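PDB 3PQU: transferrin binding protein B from Actinobacillus suis, which probably binds host transferrin at the cell surface as an outer-membrane lipoprotein of the bacterial iron-acquisition system. Local coordinates for residues S20-T26 with K565-E569; V373-N377 with E456-N460; K476-L482 with F492-I498. All coordinates share one frame. Numbering follows the deposited sequence.

Contact 1: residues S20-T26 with K565-E569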
loop_
_atom_site.group_PDB
_atom_site.type_symbol
_atom_site.label_atom_id
_atom_site.label_comp_id
_atom_site.label_asym_id
_atom_site.label_seq_id
_atom_site.Cartn_x
_atom_site.Cartn_y
_atom_site.Cartn_z
ATOM N N SER A 20 29.859 -7.176 -29.622
ATOM C CA SER A 20 28.645 -6.934 -30.395
ATOM C C SER A 20 27.385 -7.373 -29.645
ATOM O O SER A 20 26.716 -8.334 -30.030
ATOM C CB SER A 20 28.731 -7.634 -31.755
ATOM O OG SER A 20 29.008 -9.015 -31.606
ATOM N N TYR A 21 27.067 -6.663 -28.571
ATOM C CA TYR A 21 25.868 -6.955 -27.794
ATOM C C TYR A 21 24.779 -5.901 -27.993
ATOM O O TYR A 21 25.049 -4.788 -28.446
ATOM C CB TYR A 21 26.210 -7.117 -26.311
ATOM C CG TYR A 21 26.903 -8.425 -25.998
ATOM C CD1 TYR A 21 26.173 -9.598 -25.863
ATOM C CD2 TYR A 21 28.282 -8.488 -25.844
ATOM C CE1 TYR A 21 26.797 -10.799 -25.580
ATOM C CE2 TYR A 21 28.916 -9.686 -25.562
ATOM C CZ TYR A 21 28.168 -10.839 -25.432
ATOM O OH TYR A 21 28.787 -12.037 -25.152
ATOM N N GLN A 22 23.547 -6.262 -27.647
ATOM C CA GLN A 22 22.389 -5.413 -27.903
ATOM C C GLN A 22 21.253 -5.814 -26.970
ATOM O O GLN A 22 21.017 -7.004 -26.759
ATOM C CB GLN A 22 21.941 -5.603 -29.349
ATOM C CG GLN A 22 21.263 -4.415 -29.990
ATOM C CD GLN A 22 20.964 -4.668 -31.458
ATOM O OE1 GLN A 22 20.524 -5.758 -31.831
ATOM N NE2 GLN A 22 21.209 -3.666 -32.299
ATOM N N ASP A 23 20.556 -4.828 -26.410
ATOM C CA ASP A 23 19.397 -5.104 -25.562
ATOM C C ASP A 23 18.493 -6.147 -26.220
ATOM O O ASP A 23 18.234 -6.077 -27.421
ATOM C CB ASP A 23 18.577 -3.830 -25.337
ATOM C CG ASP A 23 19.304 -2.784 -24.502
ATOM O OD1 ASP A 23 20.383 -3.082 -23.945
ATOM O OD2 ASP A 23 18.774 -1.654 -24.400
ATOM N N GLU A 24 17.998 -7.106 -25.446
ATOM C CA GLU A 24 17.055 -8.073 -25.998
ATOM C C GLU A 24 15.742 -7.370 -26.295
ATOM O O GLU A 24 15.374 -6.421 -25.603
ATOM C CB GLU A 24 16.832 -9.272 -25.058
ATOM C CG GLU A 24 15.972 -9.008 -23.833
ATOM C CD GLU A 24 15.821 -10.251 -22.970
ATOM O OE1 GLU A 24 16.412 -11.294 -23.327
ATOM O OE2 GLU A 24 15.113 -10.192 -21.942
ATOM N N GLU A 25 15.043 -7.822 -27.331
ATOM C CA GLU A 25 13.737 -7.269 -27.654
ATOM C C GLU A 25 12.716 -7.799 -26.660
ATOM O O GLU A 25 12.733 -8.979 -26.309
ATOM C CB GLU A 25 13.316 -7.623 -29.081
ATOM C CG GLU A 25 12.669 -8.992 -29.220
ATOM C CD GLU A 25 11.870 -9.132 -30.503
ATOM O OE1 GLU A 25 10.803 -9.781 -30.470
ATOM O OE2 GLU A 25 12.302 -8.587 -31.541
ATOM N N THR A 26 11.835 -6.921 -26.199
ATOM C CA THR A 26 10.835 -7.301 -25.213
ATOM C C THR A 26 9.490 -6.665 -25.530
ATOM O O THR A 26 9.426 -5.510 -25.949
ATOM C CB THR A 26 11.266 -6.884 -23.792
ATOM O OG1 THR A 26 11.515 -5.472 -23.765
ATOM C CG2 THR A 26 12.531 -7.626 -23.375
ATOM N N LYS A 565 20.092 -4.283 -18.348
ATOM C CA LYS A 565 19.235 -5.081 -19.211
ATOM C C LYS A 565 20.015 -6.206 -19.893
ATOM O O LYS A 565 21.170 -6.027 -20.294
ATOM C CB LYS A 565 18.585 -4.193 -20.271
ATOM C CG LYS A 565 17.359 -4.807 -20.911
ATOM C CD LYS A 565 16.836 -3.957 -22.049
ATOM C CE LYS A 565 15.506 -4.493 -22.563
ATOM N NZ LYS A 565 14.414 -4.387 -21.545
ATOM N N ARG A 566 19.371 -7.362 -20.030
ATOM C CA ARG A 566 19.996 -8.527 -20.647
ATOM C C ARG A 566 20.222 -8.299 -22.144
ATOM O O ARG A 566 19.402 -7.677 -22.808
ATOM C CB ARG A 566 19.124 -9.764 -20.424
ATOM C CG ARG A 566 19.774 -11.062 -20.854
ATOM C CD ARG A 566 19.009 -12.247 -20.295
ATOM N NE ARG A 566 17.601 -12.209 -20.684
ATOM C CZ ARG A 566 16.612 -12.719 -19.959
ATOM N NH1 ARG A 566 16.872 -13.300 -18.794
ATOM N NH2 ARG A 566 15.362 -12.649 -20.398
ATOM N N GLN A 567 21.320 -8.813 -22.684
ATOM C CA GLN A 567 21.639 -8.588 -24.094
ATOM C C GLN A 567 21.418 -9.835 -24.945
ATOM O O GLN A 567 21.283 -10.941 -24.419
ATOM C CB GLN A 567 23.092 -8.136 -24.232
ATOM C CG GLN A 567 23.466 -6.998 -23.306
ATOM C CD GLN A 567 22.749 -5.709 -23.663
ATOM O OE1 GLN A 567 23.037 -5.094 -24.689
ATOM N NE2 GLN A 567 21.808 -5.295 -22.814
ATOM N N ILE A 568 21.379 -9.647 -26.261
ATOM C CA ILE A 568 21.335 -10.766 -27.197
ATOM C C ILE A 568 22.507 -10.697 -28.158
ATOM O O ILE A 568 23.234 -9.699 -28.203
ATOM C CB ILE A 568 20.049 -10.781 -28.053
ATOM C CG1 ILE A 568 20.055 -9.613 -29.042
ATOM C CG2 ILE A 568 18.807 -10.780 -27.173
ATOM C CD1 ILE A 568 18.932 -9.665 -30.054
ATOM N N GLU A 569 22.665 -11.767 -28.931
ATOM C CA GLU A 569 23.675 -11.848 -29.977
ATOM C C GLU A 569 25.087 -11.902 -29.395
ATOM O O GLU A 569 26.027 -11.337 -29.954
ATOM C CB GLU A 569 23.542 -10.680 -30.962
ATOM C CG GLU A 569 24.141 -11.005 -32.322
ATOM C CD GLU A 569 24.520 -9.776 -33.113
ATOM O OE1 GLU A 569 24.206 -8.655 -32.659
ATOM O OE2 GLU A 569 25.139 -9.936 -34.189
HETATM O O HOH W 1 19.206 -12.948 -23.999
HETATM O O HOH W 2 14.656 -7.778 -21.200
#

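Contact 2: residues V373-N377 with E456-N460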
loop_
_atom_site.group_PDB
_atom_site.type_symbol
_atom_site.label_atom_id
_atom_site.label_comp_id
_atom_site.label_asym_id
_atom_site.label_seq_id
_atom_site.Cartn_x
_atom_site.Cartn_y
_atom_site.Cartn_z
ATOM N N VAL A 373 9.755 10.729 -21.895
ATOM C CA VAL A 373 10.167 10.625 -23.286
ATOM C C VAL A 373 11.669 10.387 -23.421
ATOM O O VAL A 373 12.122 9.848 -24.423
ATOM C CB VAL A 373 9.762 11.891 -24.093
ATOM C CG1 VAL A 373 8.252 12.099 -24.028
ATOM C CG2 VAL A 373 10.495 13.127 -23.574
ATOM N N ASN A 374 12.434 10.784 -22.407
ATOM C CA ASN A 374 13.892 10.682 -22.452
ATOM C C ASN A 374 14.438 9.377 -21.875
ATOM O O ASN A 374 13.693 8.570 -21.312
ATOM C CB ASN A 374 14.521 11.868 -21.722
ATOM C CG ASN A 374 14.238 13.185 -22.408
ATOM O OD1 ASN A 374 14.225 13.264 -23.635
ATOM N ND2 ASN A 374 14.013 14.231 -21.619
ATOM N N PHE A 375 15.745 9.173 -22.027
ATOM C CA PHE A 375 16.415 8.014 -21.447
ATOM C C PHE A 375 16.241 8.001 -19.937
ATOM O O PHE A 375 15.863 6.988 -19.361
ATOM C CB PHE A 375 17.902 8.005 -21.792
ATOM C CG PHE A 375 18.672 6.921 -21.093
ATOM C CD1 PHE A 375 18.550 5.600 -21.498
ATOM C CD2 PHE A 375 19.509 7.219 -20.028
ATOM C CE1 PHE A 375 19.254 4.597 -20.859
ATOM C CE2 PHE A 375 20.219 6.221 -19.383
ATOM C CZ PHE A 375 20.093 4.906 -19.800
ATOM N N LYS A 376 16.545 9.126 -19.299
ATOM C CA LYS A 376 16.170 9.334 -17.909
ATOM C C LYS A 376 15.422 10.660 -17.832
ATOM O O LYS A 376 15.693 11.570 -18.614
ATOM C CB LYS A 376 17.383 9.280 -16.974
ATOM C CG LYS A 376 18.257 10.518 -16.936
ATOM C CD LYS A 376 19.431 10.298 -15.979
ATOM C CE LYS A 376 20.214 11.578 -15.708
ATOM N NZ LYS A 376 21.452 11.295 -14.927
ATOM N N ASN A 377 14.466 10.755 -16.915
ATOM C CA ASN A 377 13.548 11.887 -16.890
ATOM C C ASN A 377 13.416 12.488 -15.504
ATOM O O ASN A 377 13.359 11.768 -14.511
ATOM C CB ASN A 377 12.177 11.442 -17.406
ATOM C CG ASN A 377 12.253 10.854 -18.803
ATOM O OD1 ASN A 377 12.175 11.579 -19.795
ATOM N ND2 ASN A 377 12.429 9.536 -18.889
ATOM N N GLU A 456 26.488 9.605 -12.498
ATOM C CA GLU A 456 25.212 10.050 -13.042
ATOM C C GLU A 456 24.775 9.157 -14.196
ATOM O O GLU A 456 25.512 8.962 -15.159
ATOM C CB GLU A 456 25.301 11.511 -13.495
ATOM C CG GLU A 456 25.567 12.498 -12.366
ATOM C CD GLU A 456 24.350 13.336 -12.018
ATOM O OE1 GLU A 456 23.749 13.924 -12.942
ATOM O OE2 GLU A 456 23.999 13.410 -10.820
ATOM N N ALA A 457 23.570 8.611 -14.088
ATOM C CA ALA A 457 23.065 7.678 -15.086
ATOM C C ALA A 457 23.104 8.270 -16.489
ATOM O O ALA A 457 22.740 9.426 -16.690
ATOM C CB ALA A 457 21.654 7.257 -14.734
ATOM N N ASP A 458 23.551 7.474 -17.456
ATOM C CA ASP A 458 23.545 7.889 -18.858
ATOM C C ASP A 458 23.465 6.680 -19.780
ATOM O O ASP A 458 23.503 5.540 -19.321
ATOM C CB ASP A 458 24.773 8.744 -19.190
ATOM C CG ASP A 458 26.073 7.954 -19.147
ATOM O OD1 ASP A 458 27.142 8.578 -18.979
ATOM O OD2 ASP A 458 26.032 6.714 -19.284
ATOM N N ASN A 459 23.355 6.934 -21.079
ATOM C CA ASN A 459 23.251 5.861 -22.066
ATOM C C ASN A 459 24.485 5.716 -22.958
ATOM O O ASN A 459 24.433 5.049 -23.993
ATOM C CB ASN A 459 22.002 6.047 -22.931
ATOM C CG ASN A 459 21.882 7.457 -23.491
ATOM O OD1 ASN A 459 22.689 8.337 -23.178
ATOM N ND2 ASN A 459 20.867 7.678 -24.321
ATOM N N ASN A 460 25.590 6.337 -22.556
ATOM C CA ASN A 460 26.850 6.188 -23.280
ATOM C C ASN A 460 27.503 4.836 -22.985
ATOM O O ASN A 460 28.251 4.693 -22.017
ATOM C CB ASN A 460 27.808 7.336 -22.944
ATOM C CG ASN A 460 29.065 7.327 -23.803
ATOM O OD1 ASN A 460 29.281 6.419 -24.606
ATOM N ND2 ASN A 460 29.900 8.341 -23.632
#

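Contact 3: residues K476-L482 with F492-I498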
loop_
_atom_site.group_PDB
_atom_site.type_symbol
_atom_site.label_atom_id
_atom_site.label_comp_id
_atom_site.label_asym_id
_atom_site.label_seq_id
_atom_site.Cartn_x
_atom_site.Cartn_y
_atom_site.Cartn_z
ATOM N N LYS A 476 24.771 -20.367 -10.705
ATOM C CA LYS A 476 24.179 -19.346 -9.843
ATOM C C LYS A 476 25.153 -18.252 -9.416
ATOM O O LYS A 476 25.360 -18.024 -8.224
ATOM C CB LYS A 476 23.543 -19.995 -8.611
ATOM C CG LYS A 476 22.404 -20.942 -8.937
ATOM C CD LYS A 476 21.289 -20.212 -9.668
ATOM C CE LYS A 476 20.171 -21.164 -10.062
ATOM N NZ LYS A 476 19.545 -21.802 -8.872
ATOM N N LYS A 477 25.742 -17.571 -10.392
ATOM C CA LYS A 477 26.688 -16.504 -10.090
ATOM C C LYS A 477 26.438 -15.228 -10.881
ATOM O O LYS A 477 26.091 -15.258 -12.063
ATOM C CB LYS A 477 28.125 -16.979 -10.308
ATOM C CG LYS A 477 28.610 -17.969 -9.261
ATOM C CD LYS A 477 29.760 -17.392 -8.441
ATOM C CE LYS A 477 29.293 -16.313 -7.479
ATOM N NZ LYS A 477 30.431 -15.683 -6.746
ATOM N N VAL A 478 26.616 -14.103 -10.204
ATOM C CA VAL A 478 26.552 -12.801 -10.842
ATOM C C VAL A 478 27.885 -12.101 -10.619
ATOM O O VAL A 478 28.369 -12.018 -9.489
ATOM C CB VAL A 478 25.414 -11.945 -10.254
ATOM C CG1 VAL A 478 25.384 -10.569 -10.911
ATOM C CG2 VAL A 478 24.077 -12.652 -10.424
ATOM N N ASN A 479 28.492 -11.622 -11.700
ATOM C CA ASN A 479 29.714 -10.835 -11.592
ATOM C C ASN A 479 29.567 -9.522 -12.330
ATOM O O ASN A 479 29.116 -9.485 -13.474
ATOM C CB ASN A 479 30.911 -11.623 -12.109
ATOM C CG ASN A 479 31.109 -12.910 -11.348
ATOM O OD1 ASN A 479 31.748 -12.926 -10.296
ATOM N ND2 ASN A 479 30.533 -13.995 -11.859
ATOM N N GLY A 480 29.944 -8.440 -11.667
ATOM C CA GLY A 480 29.619 -7.126 -12.175
ATOM C C GLY A 480 30.794 -6.184 -12.216
ATOM O O GLY A 480 31.731 -6.297 -11.432
ATOM N N LYS A 481 30.730 -5.243 -13.147
ATOM C CA LYS A 481 31.726 -4.197 -13.258
ATOM C C LYS A 481 30.993 -2.867 -13.366
ATOM O O LYS A 481 30.066 -2.734 -14.159
ATOM C CB LYS A 481 32.604 -4.428 -14.491
ATOM C CG LYS A 481 33.358 -5.759 -14.491
ATOM C CD LYS A 481 34.207 -5.921 -15.743
ATOM C CE LYS A 481 35.167 -7.100 -15.606
ATOM N NZ LYS A 481 36.096 -7.230 -16.768
ATOM N N LEU A 482 31.400 -1.893 -12.558
ATOM C CA LEU A 482 30.826 -0.552 -12.613
ATOM C C LEU A 482 31.890 0.513 -12.881
ATOM O O LEU A 482 32.854 0.644 -12.120
ATOM C CB LEU A 482 30.091 -0.238 -11.316
ATOM C CG LEU A 482 28.716 -0.885 -11.168
ATOM C CD1 LEU A 482 28.800 -2.236 -10.489
ATOM C CD2 LEU A 482 27.847 0.036 -10.372
ATOM N N PHE A 492 34.141 0.105 -9.326
ATOM C CA PHE A 492 33.575 -0.892 -8.422
ATOM C C PHE A 492 33.353 -2.206 -9.163
ATOM O O PHE A 492 32.886 -2.208 -10.299
ATOM C CB PHE A 492 32.227 -0.421 -7.869
ATOM C CG PHE A 492 32.329 0.479 -6.669
ATOM C CD1 PHE A 492 32.090 1.838 -6.781
ATOM C CD2 PHE A 492 32.635 -0.038 -5.422
ATOM C CE1 PHE A 492 32.169 2.665 -5.678
ATOM C CE2 PHE A 492 32.715 0.785 -4.316
ATOM C CZ PHE A 492 32.480 2.137 -4.445
ATOM N N THR A 493 33.682 -3.321 -8.525
ATOM C CA THR A 493 33.236 -4.616 -9.027
ATOM C C THR A 493 32.299 -5.258 -8.015
ATOM O O THR A 493 32.272 -4.870 -6.846
ATOM C CB THR A 493 34.404 -5.586 -9.318
ATOM O OG1 THR A 493 35.009 -6.004 -8.088
ATOM C CG2 THR A 493 35.442 -4.928 -10.209
ATOM N N VAL A 494 31.529 -6.238 -8.468
ATOM C CA VAL A 494 30.629 -6.960 -7.583
ATOM C C VAL A 494 30.722 -8.467 -7.774
ATOM O O VAL A 494 30.742 -8.967 -8.898
ATOM C CB VAL A 494 29.164 -6.547 -7.791
ATOM C CG1 VAL A 494 28.261 -7.411 -6.938
ATOM C CG2 VAL A 494 28.968 -5.078 -7.457
ATOM N N ASP A 495 30.772 -9.184 -6.659
ATOM C CA ASP A 495 30.719 -10.637 -6.674
ATOM C C ASP A 495 29.534 -11.057 -5.824
ATOM O O ASP A 495 29.470 -10.738 -4.637
ATOM C CB ASP A 495 32.005 -11.226 -6.101
ATOM C CG ASP A 495 33.231 -10.426 -6.490
ATOM O OD1 ASP A 495 33.963 -10.865 -7.401
ATOM O OD2 ASP A 495 33.457 -9.354 -5.888
ATOM N N ALA A 496 28.593 -11.769 -6.426
ATOM C CA ALA A 496 27.369 -12.117 -5.718
ATOM C C ALA A 496 26.863 -13.510 -6.058
ATOM O O ALA A 496 27.319 -14.145 -7.006
ATOM C CB ALA A 496 26.284 -11.074 -5.985
ATOM N N THR A 497 25.906 -13.974 -5.269
ATOM C CA THR A 497 25.327 -15.285 -5.477
ATOM C C THR A 497 23.826 -15.179 -5.717
ATOM O O THR A 497 23.109 -14.475 -4.997
ATOM C CB THR A 497 25.598 -16.209 -4.281
ATOM O OG1 THR A 497 27.013 -16.394 -4.133
ATOM C CG2 THR A 497 24.933 -17.556 -4.493
ATOM N N ILE A 498 23.358 -15.879 -6.743
ATOM C CA ILE A 498 21.937 -15.941 -7.036
ATOM C C ILE A 498 21.231 -16.886 -6.078
ATOM O O ILE A 498 21.529 -18.079 -6.029
ATOM C CB ILE A 498 21.684 -16.453 -8.461
ATOM C CG1 ILE A 498 22.400 -15.573 -9.487
ATOM C CG2 ILE A 498 20.190 -16.537 -8.733
ATOM C CD1 ILE A 498 22.188 -16.012 -10.915
#

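Contact 1: residues S20-T26 with K565-E569
A carboxylate can engage a guanidinium through both oxygens, as E24 does with R566. With chi1 p and chi2 t the chain extends until its carboxylate reaches the guanidinium, forming a two-pronged salt bridge: R566 NE to E24 OE1 is 3.0 Å and R566 NH2 to E24 OE2 2.9 Å. R566 also gives NH1 to the carbonyl of T541. E24 CB packs against I568 CG2 at 3.3 Å. The backbones pair antiparallel, E24 N bonding to R566 O (3.0 Å) and I568 N to Q22 O (2.7 Å), so the N-terminal segment pairs briefly, as a short, weakly bonded strand, with the C-terminal end of strand 557-568 of the C-lobe barrel, although its sequence belongs to the N-lobe handle family. Q567, folded back with chi1 and chi2 both m, sends NE2 to D23 OD1 (2.9 Å) and to K565 O (2.7 Å); its OE1 is held by R461. K565 extends through three t torsions, its CD 3.7 Å from D23 CG and its NZ bonded to N396 O.

Contact 2: residues V373-N377 with E456-N460
F375 lays one face of its ring over the CB of N459, which sits 3.6 Å from the ring centroid and only 6° off the normal, a nearly ideal CH-pi contact. The t rotamer of F375 swings the ring out from its own backbone toward the other segment, where CE2 also comes within 3.3 Å of the carbonyl carbon of D458. The ring thus touches main chain as well as side chain, while C393, C394, S395 and N396 pack around F375 from its own domain; C393 and C394 are joined in a disulfide between adjacent residues. Beside it, K376 stretches through three t torsions beyond a p chi1. Its NZ donates to A457 O at 2.9 Å, and its CD lies 4.0 Å from A457 CB, so the aliphatic part of the lysine takes part in the packing too. E456 OE1 remains 4.0 Å from K376 NZ, near enough for attraction but too far for a salt bridge.

Each partner is braced on its own side. N374 and N377 exchange two bonds, N374 N to N377 OD1 (2.7 Å) and N377 ND2 to N374 O (2.9 Å), which close the turn that presents F375 and K376. Across from them, D444 and T442 of strand 436-448 bind the amides of A457 and D458. The contact joins the turn leading into strand 376-383 of the C-lobe handle to a loop of the C-lobe barrel. Its chemistry implies that handle side chains grip a largely backbone surface, without shared strand pairing.

Contact 3: residues K476-L482 with F492-I498
Seven backbone hydrogen bonds hold these two strands together, the shortest running from L482 N to F492 O at 2.7 Å. F492 N returns a bond to L482 O (3.1 Å), and the same reciprocal pattern recurs two residues along, where G480 N reaches V494 O at 2.9 Å and V494 N reaches G480 O at 3.0 Å. V478 and A496 form the third such pair, with A496 N to V478 O at 3.1 Å and V478 N to A496 O at 3.3 Å; a last bond, from I498 N to K476 O (3.3 Å), extends the pairing to the bulged end. There K476 and K477 both face N472 of the preceding strand, a G1 beta bulge.

Alternation then sorts the side chains. K477, N479, K481, T493, D495 and T497 lie on one face, which is polar throughout and partly or fully exposed. The other face carries V478, L482, F492, V494 and A496. V478 CG2 meets I498 CG1 at 3.5 Å near the bulged end, while on the apolar face L482 CB lies 4.1 Å from F492 CB, and L482 CD1 is 4.2 Å from V494 CG2. G480 contributes no side chain beside V494. Farther in, L482 and F492 touch W443, while the ring of F492 meets that of F549 with the planes inclined at about 55°.

The strand directions differ by 171°, and strands 467-472 and 502-508 flank the pair. This is an antiparallel beta hairpin within an up-and-down barrel wall, its apolar face turned inward and its polar face outward, as expected of the C-lobe barrel.

Overall arrangement
Long-range closure and local pairing coexist in this C-lobe. Contact 1 brings together the two ends of the modelled chain, and contacts 2 and 3 are nested within the loop it closes, contact 2 finishing before contact 3 begins. Contacts 1 and 3 share one antiparallel sheet, that of the C-lobe barrel, with centres about 19 Å apart. Contact 2 lies about 18 Å from contact 1 and about 23 Å from contact 3, centre to centre, and joins this barrel to the handle. No two of the three touch. Together they show one barrel built by neighbouring strands, joined at the end of its last strand by the N-terminal segment and bridged to its handle domain.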